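Local coordinates for protein trans-4-hydroxy-L-proline dehydratase (Clostridioides difficile 70-100-2010, PDB 6VXC) that catalyses the dehydration of trans-4-hydroxy-L-proline to (S)-1-pyrroline-5-carboxylate as a glycyl radical enzyme, in the anaerobic breakdown of hydroxyproline, at residues Tyr313-Asp316 with Val317-Ile321; Val347-Thr350 with Leu351-Ser355; Thr665-His668 with Ile669-Gly672. All blocks are in the same frame, centred on the assembly; numbering follows the deposited sequence.

From the N terminus, the chain first forms contact 1, where helix 305-318 ends and turns toward helix 324-339. Contact 2 follows at the short helix 348-353, and contact 3 comes much later, at the start of helix 667-673. Each closes only a turn between residues three to five apart, and the three lie in series, neither nested nor crossed. Contact 1 stands alone, its centre about 46 Å from that of contact 2 and on the opposite side of the chain's centre. Contacts 2 and 3 touch: Thr666 OG1 probably hydrogen-bonds to Lys352 O and Ser355 N, and Ile349 packs against Tyr670, tying the two short helices together near Cys454.

Contact 1 of 3, residues Tyr313-Asp316 with Val317-Ile321; sequences YERD and VENGI
Val317 N reaches Tyr313 O at 2.9 Å, nearly in line with the carbonyl bond, in the last regular turns of helix 305-318, where Glu318 N likewise binds Glu314 O and Asn319 N binds Arg315 O. The carbonyl oxygen Asp316 O then receives Ile321 N at 3.1 Å, and this bond over five residues shuts the C-terminal end of the helix. Within the same turn, Gly320 N donates to Val317 O. Gly320 has a positive phi, and the two bonds together define a Schellman motif that stops the helix and lets the chain turn off.

Ile321 folds back so that CG1 and CD1 pack on Asp316. With chi1 at 64°, its CG1 sits between the backbone N and the carbonyl carbon, and CD1 comes to rest against the carboxylate, 3.6 Å from Asp316 CG. The two carboxylate oxygens have separate polar partners. OD1 accepts a hydrogen from a water that in turn accepts one from Asn319 ND2, so this water bridges the helix to its terminating turn; OD2 is bonded by Tyr276 N, a second anchor that should help fix the rotation of the group.

Val317, next in the chain after Asp316, lays its CG1 methyl over a face of the Tyr313 ring one turn back, 3.9 Å from the centroid and 14° off the normal, a CH-pi contact. The ring is placed for this by CG lying trans to the backbone N (chi1 -179°). Arg315 and Asn319 run alongside each other on the exposed flank, where Arg315 also makes a cation-pi contact with Phe312.

The buried tyrosine packs against helix 378-390 and against helix 324-339, next in the chain, while Asp316 and Ile321 rest on the loop at Thr275.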
ATOM      1  N   TYR A 313     -12.290 -14.836 -20.801  1.00 15.13           N
ATOM      2  CA  TYR A 313     -11.356 -15.791 -21.385  1.00 14.44           C
ATOM      3  C   TYR A 313     -12.107 -16.977 -21.971  1.00 13.53           C
ATOM      4  O   TYR A 313     -11.951 -17.304 -23.149  1.00 16.97           O
ATOM      5  CB  TYR A 313     -10.352 -16.261 -20.324  1.00 11.56           C
ATOM      6  CG  TYR A 313      -9.324 -17.242 -20.845  1.00 13.94           C
ATOM      7  CD1 TYR A 313      -8.288 -16.807 -21.664  1.00 11.91           C
ATOM      8  CD2 TYR A 313      -9.362 -18.587 -20.490  1.00 15.60           C
ATOM      9  CE1 TYR A 313      -7.337 -17.680 -22.142  1.00 12.86           C
ATOM     10  CE2 TYR A 313      -8.405 -19.482 -20.966  1.00 14.50           C
ATOM     11  CZ  TYR A 313      -7.401 -19.014 -21.792  1.00 14.39           C
ATOM     12  OH  TYR A 313      -6.460 -19.875 -22.266  1.00 19.46           O
ATOM     13  N   GLU A 314     -12.960 -17.603 -21.161  1.00 14.75           N
ATOM     14  CA  GLU A 314     -13.691 -18.783 -21.604  1.00 16.91           C
ATOM     15  C   GLU A 314     -14.572 -18.463 -22.803  1.00 20.42           C
ATOM     16  O   GLU A 314     -14.594 -19.207 -23.790  1.00 19.51           O
ATOM     17  CB  GLU A 314     -14.512 -19.338 -20.439  1.00 18.89           C
ATOM     18  CG  GLU A 314     -13.651 -19.928 -19.332  1.00 22.72           C
ATOM     19  CD  GLU A 314     -14.460 -20.650 -18.275  1.00 28.72           C
ATOM     20  OE1 GLU A 314     -15.696 -20.563 -18.318  1.00 33.36           O
ATOM     21  OE2 GLU A 314     -13.864 -21.303 -17.390  1.00 33.60           O
ATOM     22  N   ARG A 315     -15.293 -17.342 -22.742  1.00 18.56           N
ATOM     23  CA  ARG A 315     -16.145 -16.937 -23.853  1.00 20.32           C
ATOM     24  C   ARG A 315     -15.315 -16.678 -25.110  1.00 21.55           C
ATOM     25  O   ARG A 315     -15.636 -17.175 -26.196  1.00 23.63           O
ATOM     26  CB  ARG A 315     -16.949 -15.699 -23.427  1.00 17.37           C
ATOM     27  CG  ARG A 315     -18.155 -15.323 -24.243  1.00 26.49           C
ATOM     28  CD  ARG A 315     -19.166 -14.478 -23.385  1.00 26.26           C
ATOM     29  NE  ARG A 315     -18.516 -13.422 -22.592  1.00 24.82           N
ATOM     30  CZ  ARG A 315     -18.641 -13.252 -21.273  1.00 24.99           C
ATOM     31  NH1 ARG A 315     -19.411 -14.054 -20.543  1.00 33.23           N
ATOM     32  NH2 ARG A 315     -18.004 -12.260 -20.670  1.00 26.89           N
ATOM     33  N   ASP A 316     -14.199 -15.957 -24.967  1.00 19.60           N
ATOM     34  CA  ASP A 316     -13.422 -15.556 -26.136  1.00 15.52           C
ATOM     35  C   ASP A 316     -12.739 -16.750 -26.804  1.00 19.75           C
ATOM     36  O   ASP A 316     -12.698 -16.831 -28.038  1.00 21.64           O
ATOM     37  CB  ASP A 316     -12.393 -14.485 -25.745  1.00 14.77           C
ATOM     38  CG  ASP A 316     -13.020 -13.075 -25.566  1.00 20.36           C
ATOM     39  OD1 ASP A 316     -14.266 -12.948 -25.569  1.00 18.37           O
ATOM     40  OD2 ASP A 316     -12.249 -12.097 -25.404  1.00 18.20           O
ATOM     41  N   VAL A 317     -12.205 -17.695 -26.024  1.00 19.15           N
ATOM     42  CA  VAL A 317     -11.565 -18.844 -26.656  1.00 21.93           C
ATOM     43  C   VAL A 317     -12.607 -19.715 -27.346  1.00 22.62           C
ATOM     44  O   VAL A 317     -12.388 -20.199 -28.459  1.00 23.64           O
ATOM     45  CB  VAL A 317     -10.722 -19.644 -25.644  1.00 24.74           C
ATOM     46  CG1 VAL A 317      -9.737 -18.724 -24.892  1.00 19.00           C
ATOM     47  CG2 VAL A 317     -11.595 -20.392 -24.699  1.00 28.34           C
ATOM     48  N   GLU A 318     -13.765 -19.899 -26.714  1.00 22.59           N
ATOM     49  CA  GLU A 318     -14.835 -20.680 -27.325  1.00 27.50           C
ATOM     50  C   GLU A 318     -15.296 -20.071 -28.650  1.00 31.86           C
ATOM     51  O   GLU A 318     -15.636 -20.797 -29.590  1.00 29.64           O
ATOM     52  CB  GLU A 318     -15.996 -20.792 -26.341  1.00 29.76           C
ATOM     53  CG  GLU A 318     -17.279 -21.337 -26.917  1.00 39.89           C
ATOM     54  CD  GLU A 318     -17.174 -22.800 -27.279  1.00 54.66           C
ATOM     55  OE1 GLU A 318     -16.102 -23.398 -27.025  1.00 59.15           O
ATOM     56  OE2 GLU A 318     -18.165 -23.349 -27.812  1.00 61.05           O
ATOM     57  N   ASN A 319     -15.322 -18.744 -28.747  1.00 25.17           N
ATOM     58  CA  ASN A 319     -15.689 -18.084 -29.993  1.00 23.90           C
ATOM     59  C   ASN A 319     -14.522 -17.949 -30.964  1.00 26.07           C
ATOM     60  O   ASN A 319     -14.700 -17.376 -32.038  1.00 24.53           O
ATOM     61  CB  ASN A 319     -16.276 -16.701 -29.712  1.00 23.87           C
ATOM     62  CG  ASN A 319     -17.629 -16.767 -29.031  1.00 29.90           C
ATOM     63  OD1 ASN A 319     -18.375 -17.730 -29.203  1.00 34.22           O
ATOM     64  ND2 ASN A 319     -17.949 -15.743 -28.238  1.00 24.76           N
ATOM     65  N   GLY A 320     -13.338 -18.439 -30.613  1.00 24.70           N
ATOM     66  CA  GLY A 320     -12.212 -18.435 -31.524  1.00 21.28           C
ATOM     67  C   GLY A 320     -11.512 -17.119 -31.723  1.00 20.91           C
ATOM     68  O   GLY A 320     -10.739 -16.993 -32.671  1.00 22.33           O
ATOM     69  N   ILE A 321     -11.721 -16.135 -30.843  1.00 20.39           N
ATOM     70  CA  ILE A 321     -11.053 -14.847 -30.973  1.00 16.64           C
ATOM     71  C   ILE A 321      -9.886 -14.688 -30.010  1.00 18.43           C
ATOM     72  O   ILE A 321      -9.213 -13.653 -30.028  1.00 17.40           O
ATOM     73  CB  ILE A 321     -12.045 -13.680 -30.789  1.00 17.54           C
ATOM     74  CG1 ILE A 321     -12.631 -13.664 -29.376  1.00 17.04           C
ATOM     75  CG2 ILE A 321     -13.146 -13.727 -31.844  1.00 22.00           C
ATOM     76  CD1 ILE A 321     -13.361 -12.379 -29.052  1.00 20.24           C
TER
HETATM   77  O   HOH W   1     -16.456 -13.552 -27.390  1.00 21.49           O

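Contact 2 of 3, residues Val347-Thr350 with Leu351-Ser355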
ATOM      1  N   VAL A 347       8.380  13.649  -0.406  1.00 16.26           N
ATOM      2  CA  VAL A 347       9.441  14.325   0.323  1.00 16.79           C
ATOM      3  C   VAL A 347       9.192  14.136   1.809  1.00 15.28           C
ATOM      4  O   VAL A 347       8.159  13.615   2.229  1.00 16.68           O
ATOM      5  CB  VAL A 347       9.545  15.827  -0.019  1.00 18.24           C
ATOM      6  CG1 VAL A 347       9.958  16.016  -1.469  1.00 17.64           C
ATOM      7  CG2 VAL A 347       8.222  16.560   0.293  1.00 16.57           C
ATOM      8  N   GLY A 348      10.177  14.544   2.601  1.00 16.63           N
ATOM      9  CA  GLY A 348      10.005  14.551   4.045  1.00 15.60           C
ATOM     10  C   GLY A 348       9.644  13.186   4.595  1.00 15.23           C
ATOM     11  O   GLY A 348      10.170  12.154   4.164  1.00 16.55           O
ATOM     12  N   ILE A 349       8.721  13.183   5.560  1.00 13.28           N
ATOM     13  CA  ILE A 349       8.375  11.953   6.272  1.00 17.10           C
ATOM     14  C   ILE A 349       7.685  10.947   5.347  1.00 15.42           C
ATOM     15  O   ILE A 349       7.852   9.734   5.494  1.00 15.02           O
ATOM     16  CB  ILE A 349       7.505  12.260   7.504  1.00 14.81           C
ATOM     17  CG1 ILE A 349       8.179  13.296   8.421  1.00 14.82           C
ATOM     18  CG2 ILE A 349       7.207  10.972   8.262  1.00 12.96           C
ATOM     19  CD1 ILE A 349       9.519  12.866   8.928  1.00 22.47           C
ATOM     20  N   THR A 350       6.862  11.431   4.413  1.00 15.39           N
ATOM     21  CA  THR A 350       6.181  10.522   3.501  1.00 13.62           C
ATOM     22  C   THR A 350       7.180   9.649   2.748  1.00 16.50           C
ATOM     23  O   THR A 350       6.943   8.456   2.550  1.00 15.81           O
ATOM     24  CB  THR A 350       5.307  11.309   2.525  1.00 14.65           C
ATOM     25  OG1 THR A 350       4.402  12.142   3.264  1.00 15.04           O
ATOM     26  CG2 THR A 350       4.509  10.343   1.628  1.00 13.58           C
ATOM     27  N   LEU A 351       8.291  10.230   2.302  1.00 14.14           N
ATOM     28  CA  LEU A 351       9.322   9.431   1.650  1.00 13.61           C
ATOM     29  C   LEU A 351       9.940   8.427   2.621  1.00 15.14           C
ATOM     30  O   LEU A 351      10.093   7.244   2.292  1.00 15.40           O
ATOM     31  CB  LEU A 351      10.372  10.365   1.045  1.00 15.19           C
ATOM     32  CG  LEU A 351      11.499   9.918   0.109  1.00 17.35           C
ATOM     33  CD1 LEU A 351      12.695   9.425   0.868  1.00 26.66           C
ATOM     34  CD2 LEU A 351      11.039   8.911  -0.964  1.00 12.23           C
ATOM     35  N   LYS A 352      10.266   8.873   3.834  1.00 14.95           N
ATOM     36  CA  LYS A 352      10.913   7.991   4.802  1.00 14.84           C
ATOM     37  C   LYS A 352      10.045   6.776   5.100  1.00 14.30           C
ATOM     38  O   LYS A 352      10.559   5.667   5.298  1.00 14.91           O
ATOM     39  CB  LYS A 352      11.203   8.769   6.093  1.00 17.98           C
ATOM     40  CG  LYS A 352      12.183   9.935   5.947  1.00 19.80           C
ATOM     41  CD  LYS A 352      12.450  10.603   7.304  1.00 21.83           C
ATOM     42  CE  LYS A 352      13.718  11.438   7.284  1.00 31.78           C
ATOM     43  NZ  LYS A 352      14.300  11.585   8.648  1.00 40.85           N
ATOM     44  N   GLU A 353       8.726   6.960   5.127  1.00 14.91           N
ATOM     45  CA  GLU A 353       7.850   5.851   5.457  1.00 16.54           C
ATOM     46  C   GLU A 353       7.497   5.005   4.240  1.00 14.70           C
ATOM     47  O   GLU A 353       7.025   3.879   4.410  1.00 16.53           O
ATOM     48  CB  GLU A 353       6.563   6.343   6.136  1.00 16.75           C
ATOM     49  CG  GLU A 353       5.652   7.216   5.262  1.00 18.09           C
ATOM     50  CD  GLU A 353       4.491   7.838   6.052  1.00 14.74           C
ATOM     51  OE1 GLU A 353       3.857   7.118   6.841  1.00 16.95           O
ATOM     52  OE2 GLU A 353       4.206   9.047   5.891  1.00 18.88           O
ATOM     53  N   SER A 354       7.731   5.507   3.018  1.00 15.64           N
ATOM     54  CA  SER A 354       7.402   4.767   1.807  1.00 14.11           C
ATOM     55  C   SER A 354       8.489   5.053   0.761  1.00 14.47           C
ATOM     56  O   SER A 354       8.246   5.633  -0.285  1.00 13.07           O
ATOM     57  CB  SER A 354       6.013   5.147   1.288  1.00 15.58           C
ATOM     58  OG  SER A 354       5.639   4.354   0.170  1.00 18.91           O
ATOM     59  N   SER A 355       9.710   4.586   1.023  1.00 11.51           N
ATOM     60  CA  SER A 355      10.873   5.026   0.251  1.00 10.44           C
ATOM     61  C   SER A 355      11.060   4.116  -0.970  1.00 14.18           C
ATOM     62  O   SER A 355      11.952   3.269  -1.031  1.00 11.42           O
ATOM     63  CB  SER A 355      12.105   5.055   1.152  1.00 10.91           C
ATOM     64  OG  SER A 355      13.203   5.675   0.509  1.00 15.51           O
TER
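Gly348 O and Lys352 N form a regular helical bond of 3.3 Å, the donor lying in the carbonyl plane. The same carbonyl also takes a weak, strongly bent bond from Leu351 N, whose other acceptor, Val347 O, is likewise weakly held at 3.4 Å. Val347 O has a further donor in Gln175 NE2. The shortest link of the group is Glu353 N to Ile349 O at 2.9 Å, with a C=O...N angle of 163°. At the far end Ser354 N is shared: it donates to Leu351 O at 3.0 Å and only weakly to Thr350 O.

These bonds make up the short helix 348-353, in which Gly348 has a positive phi of 57° and from which the chain leaves helical geometry at Ser354. It lies near the probable active site of this glycyl radical enzyme, the side chain of Ser354 being about 8 Å from that of Cys454, the probable thiyl radical residue. Ser354 OG is hydrogen-bonded to a glycerol molecule, probably taken up from the crystallisation liquor.

Glu353 curls back along its own helix. A chi1 of 65° swings CG beneath the preceding carbonyls, 3.2 Å from Thr350 O, and carries OE2 to 3.4 Å from Thr350 CA. Its other oxygen, OE1, is engaged by Thr170 OG1. The side chains of Thr350 and Glu353 cross. Beside them, the methylenes of Lys352 pass Gly348 O, and Lys352 CD meets Ile349 CD1 at 4.0 Å.

At the end of the helix, Lys352 O and Ser355 N both bind Thr666 OG1, Glu353 pairs with Thr666 through the backbone, and Ser354 O accepts from Lys346 NZ.

Contact 3 of 3, residues Thr665-His668 with Ile669-Gly672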
ATOM      1  N   THR A 665       6.043  -0.949   5.987  1.00 11.18           N
ATOM      2  CA  THR A 665       6.703  -0.516   4.750  1.00 11.31           C
ATOM      3  C   THR A 665       8.173  -0.191   5.048  1.00 11.51           C
ATOM      4  O   THR A 665       8.922  -1.095   5.417  1.00 14.15           O
ATOM      5  CB  THR A 665       5.950   0.653   4.093  1.00 13.53           C
ATOM      6  OG1 THR A 665       4.556   0.326   3.991  1.00 14.42           O
ATOM      7  CG2 THR A 665       6.502   0.926   2.695  1.00 11.50           C
ATOM      8  N   THR A 666       8.626   1.058   4.898  1.00 13.36           N
ATOM      9  CA  THR A 666       9.983   1.404   5.328  1.00 12.94           C
ATOM     10  C   THR A 666       9.987   2.228   6.616  1.00 12.18           C
ATOM     11  O   THR A 666      11.038   2.745   7.012  1.00 13.36           O
ATOM     12  CB  THR A 666      10.774   2.135   4.228  1.00 12.19           C
ATOM     13  OG1 THR A 666      10.088   3.315   3.809  1.00 14.00           O
ATOM     14  CG2 THR A 666      11.030   1.224   2.999  1.00 11.53           C
ATOM     15  N   CYS A 667       8.843   2.347   7.286  1.00 12.36           N
ATOM     16  CA  CYS A 667       8.772   3.193   8.466  1.00 11.23           C
ATOM     17  C   CYS A 667       9.485   2.595   9.673  1.00 12.11           C
ATOM     18  O   CYS A 667       9.798   3.345  10.610  1.00 13.37           O
ATOM     19  CB  CYS A 667       7.317   3.488   8.821  1.00 19.56           C
ATOM     20  SG  CYS A 667       7.120   4.917   9.884  1.00 67.96           S
ATOM     21  N   HIS A 668       9.757   1.276   9.679  1.00 12.45           N
ATOM     22  CA  HIS A 668      10.518   0.695  10.786  1.00 10.62           C
ATOM     23  C   HIS A 668      11.958   1.189  10.806  1.00 11.36           C
ATOM     24  O   HIS A 668      12.583   1.163  11.868  1.00 10.97           O
ATOM     25  CB  HIS A 668      10.481  -0.841  10.758  1.00  8.50           C
ATOM     26  CG  HIS A 668      11.091  -1.453   9.534  1.00 11.11           C
ATOM     27  ND1 HIS A 668      10.617  -1.201   8.266  1.00 10.08           N
ATOM     28  CD2 HIS A 668      12.100  -2.347   9.391  1.00  8.91           C
ATOM     29  CE1 HIS A 668      11.336  -1.884   7.389  1.00 11.84           C
ATOM     30  NE2 HIS A 668      12.241  -2.587   8.047  1.00 12.12           N
ATOM     31  N   ILE A 669      12.485   1.630   9.663  1.00 10.92           N
ATOM     32  CA  ILE A 669      13.796   2.270   9.634  1.00  9.80           C
ATOM     33  C   ILE A 669      13.732   3.632  10.322  1.00 11.38           C
ATOM     34  O   ILE A 669      14.483   3.904  11.261  1.00 14.53           O
ATOM     35  CB  ILE A 669      14.308   2.384   8.186  1.00 11.09           C
ATOM     36  CG1 ILE A 669      14.287   1.003   7.479  1.00 10.70           C
ATOM     37  CG2 ILE A 669      15.689   3.061   8.140  1.00 12.93           C
ATOM     38  CD1 ILE A 669      15.122  -0.092   8.165  1.00  7.92           C
ATOM     39  N   TYR A 670      12.820   4.494   9.865  1.00 12.61           N
ATOM     40  CA  TYR A 670      12.647   5.829  10.441  1.00 13.53           C
ATOM     41  C   TYR A 670      12.350   5.765  11.935  1.00 10.98           C
ATOM     42  O   TYR A 670      12.971   6.474  12.734  1.00 12.69           O
ATOM     43  CB  TYR A 670      11.511   6.543   9.693  1.00 14.33           C
ATOM     44  CG  TYR A 670      10.935   7.811  10.321  1.00 13.16           C
ATOM     45  CD1 TYR A 670      11.747   8.885  10.665  1.00 15.24           C
ATOM     46  CD2 TYR A 670       9.573   7.951  10.494  1.00 14.33           C
ATOM     47  CE1 TYR A 670      11.210  10.054  11.211  1.00 16.09           C
ATOM     48  CE2 TYR A 670       9.024   9.123  11.032  1.00 13.04           C
ATOM     49  CZ  TYR A 670       9.852  10.161  11.393  1.00 15.70           C
ATOM     50  OH  TYR A 670       9.303  11.310  11.927  1.00 14.32           O
ATOM     51  N   PHE A 671      11.407   4.909  12.330  1.00 10.26           N
ATOM     52  CA  PHE A 671      11.000   4.827  13.732  1.00 10.31           C
ATOM     53  C   PHE A 671      12.153   4.405  14.638  1.00 12.73           C
ATOM     54  O   PHE A 671      12.211   4.823  15.796  1.00 13.10           O
ATOM     55  CB  PHE A 671       9.834   3.851  13.890  1.00  9.46           C
ATOM     56  CG  PHE A 671       8.496   4.442  13.562  1.00 10.04           C
ATOM     57  CD1 PHE A 671       8.368   5.799  13.294  1.00 11.50           C
ATOM     58  CD2 PHE A 671       7.348   3.641  13.538  1.00 11.11           C
ATOM     59  CE1 PHE A 671       7.131   6.354  13.008  1.00  9.98           C
ATOM     60  CE2 PHE A 671       6.096   4.189  13.262  1.00  9.36           C
ATOM     61  CZ  PHE A 671       5.990   5.551  12.986  1.00 11.02           C
ATOM     62  N   GLY A 672      13.061   3.554  14.141  1.00 11.69           N
ATOM     63  CA  GLY A 672      14.242   3.215  14.911  1.00 12.76           C
ATOM     64  C   GLY A 672      15.309   4.291  14.891  1.00 12.47           C
ATOM     65  O   GLY A 672      16.047   4.447  15.867  1.00 12.20           O
TER
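With SG trans to its backbone N (chi1 -161°), Cys667 carries its sulfur out from the helix, while Phe671, at chi1 -82°, turns its ring back toward the preceding turn, one face to the sulfur. SG consequently stands over the centre of the Phe671 ring, 3.4 Å from the centroid and 14° off the normal, a close Cys sulfur-aromatic contact. The same sulfur lies in the plane of the Tyr670 ring at its edge, 3.9 Å from Tyr670 CD2, so one aromatic offers its face and the other its rim. Phe671 N backs up this pairing by donating to Cys667 O at 2.8 Å.

His668 and Ile669 point the same way, and Ile669 CD1 rests over one face of the imidazole, whose NE2 is bound by Glu800. Ile669 N bonds to Thr666 O from well above the carbonyl plane.

This buried first turn of helix 667-673 packs between helices 348-353 and 795-803 and strand 463-472. At its N-cap position Thr666 touches Tyr786, the neighbour of the radical-bearing Gly785 (no radical is present here), and its side chain lies about 9 Å from that of Cys454, the probable radical cysteine of the glycyl radical enzyme active site.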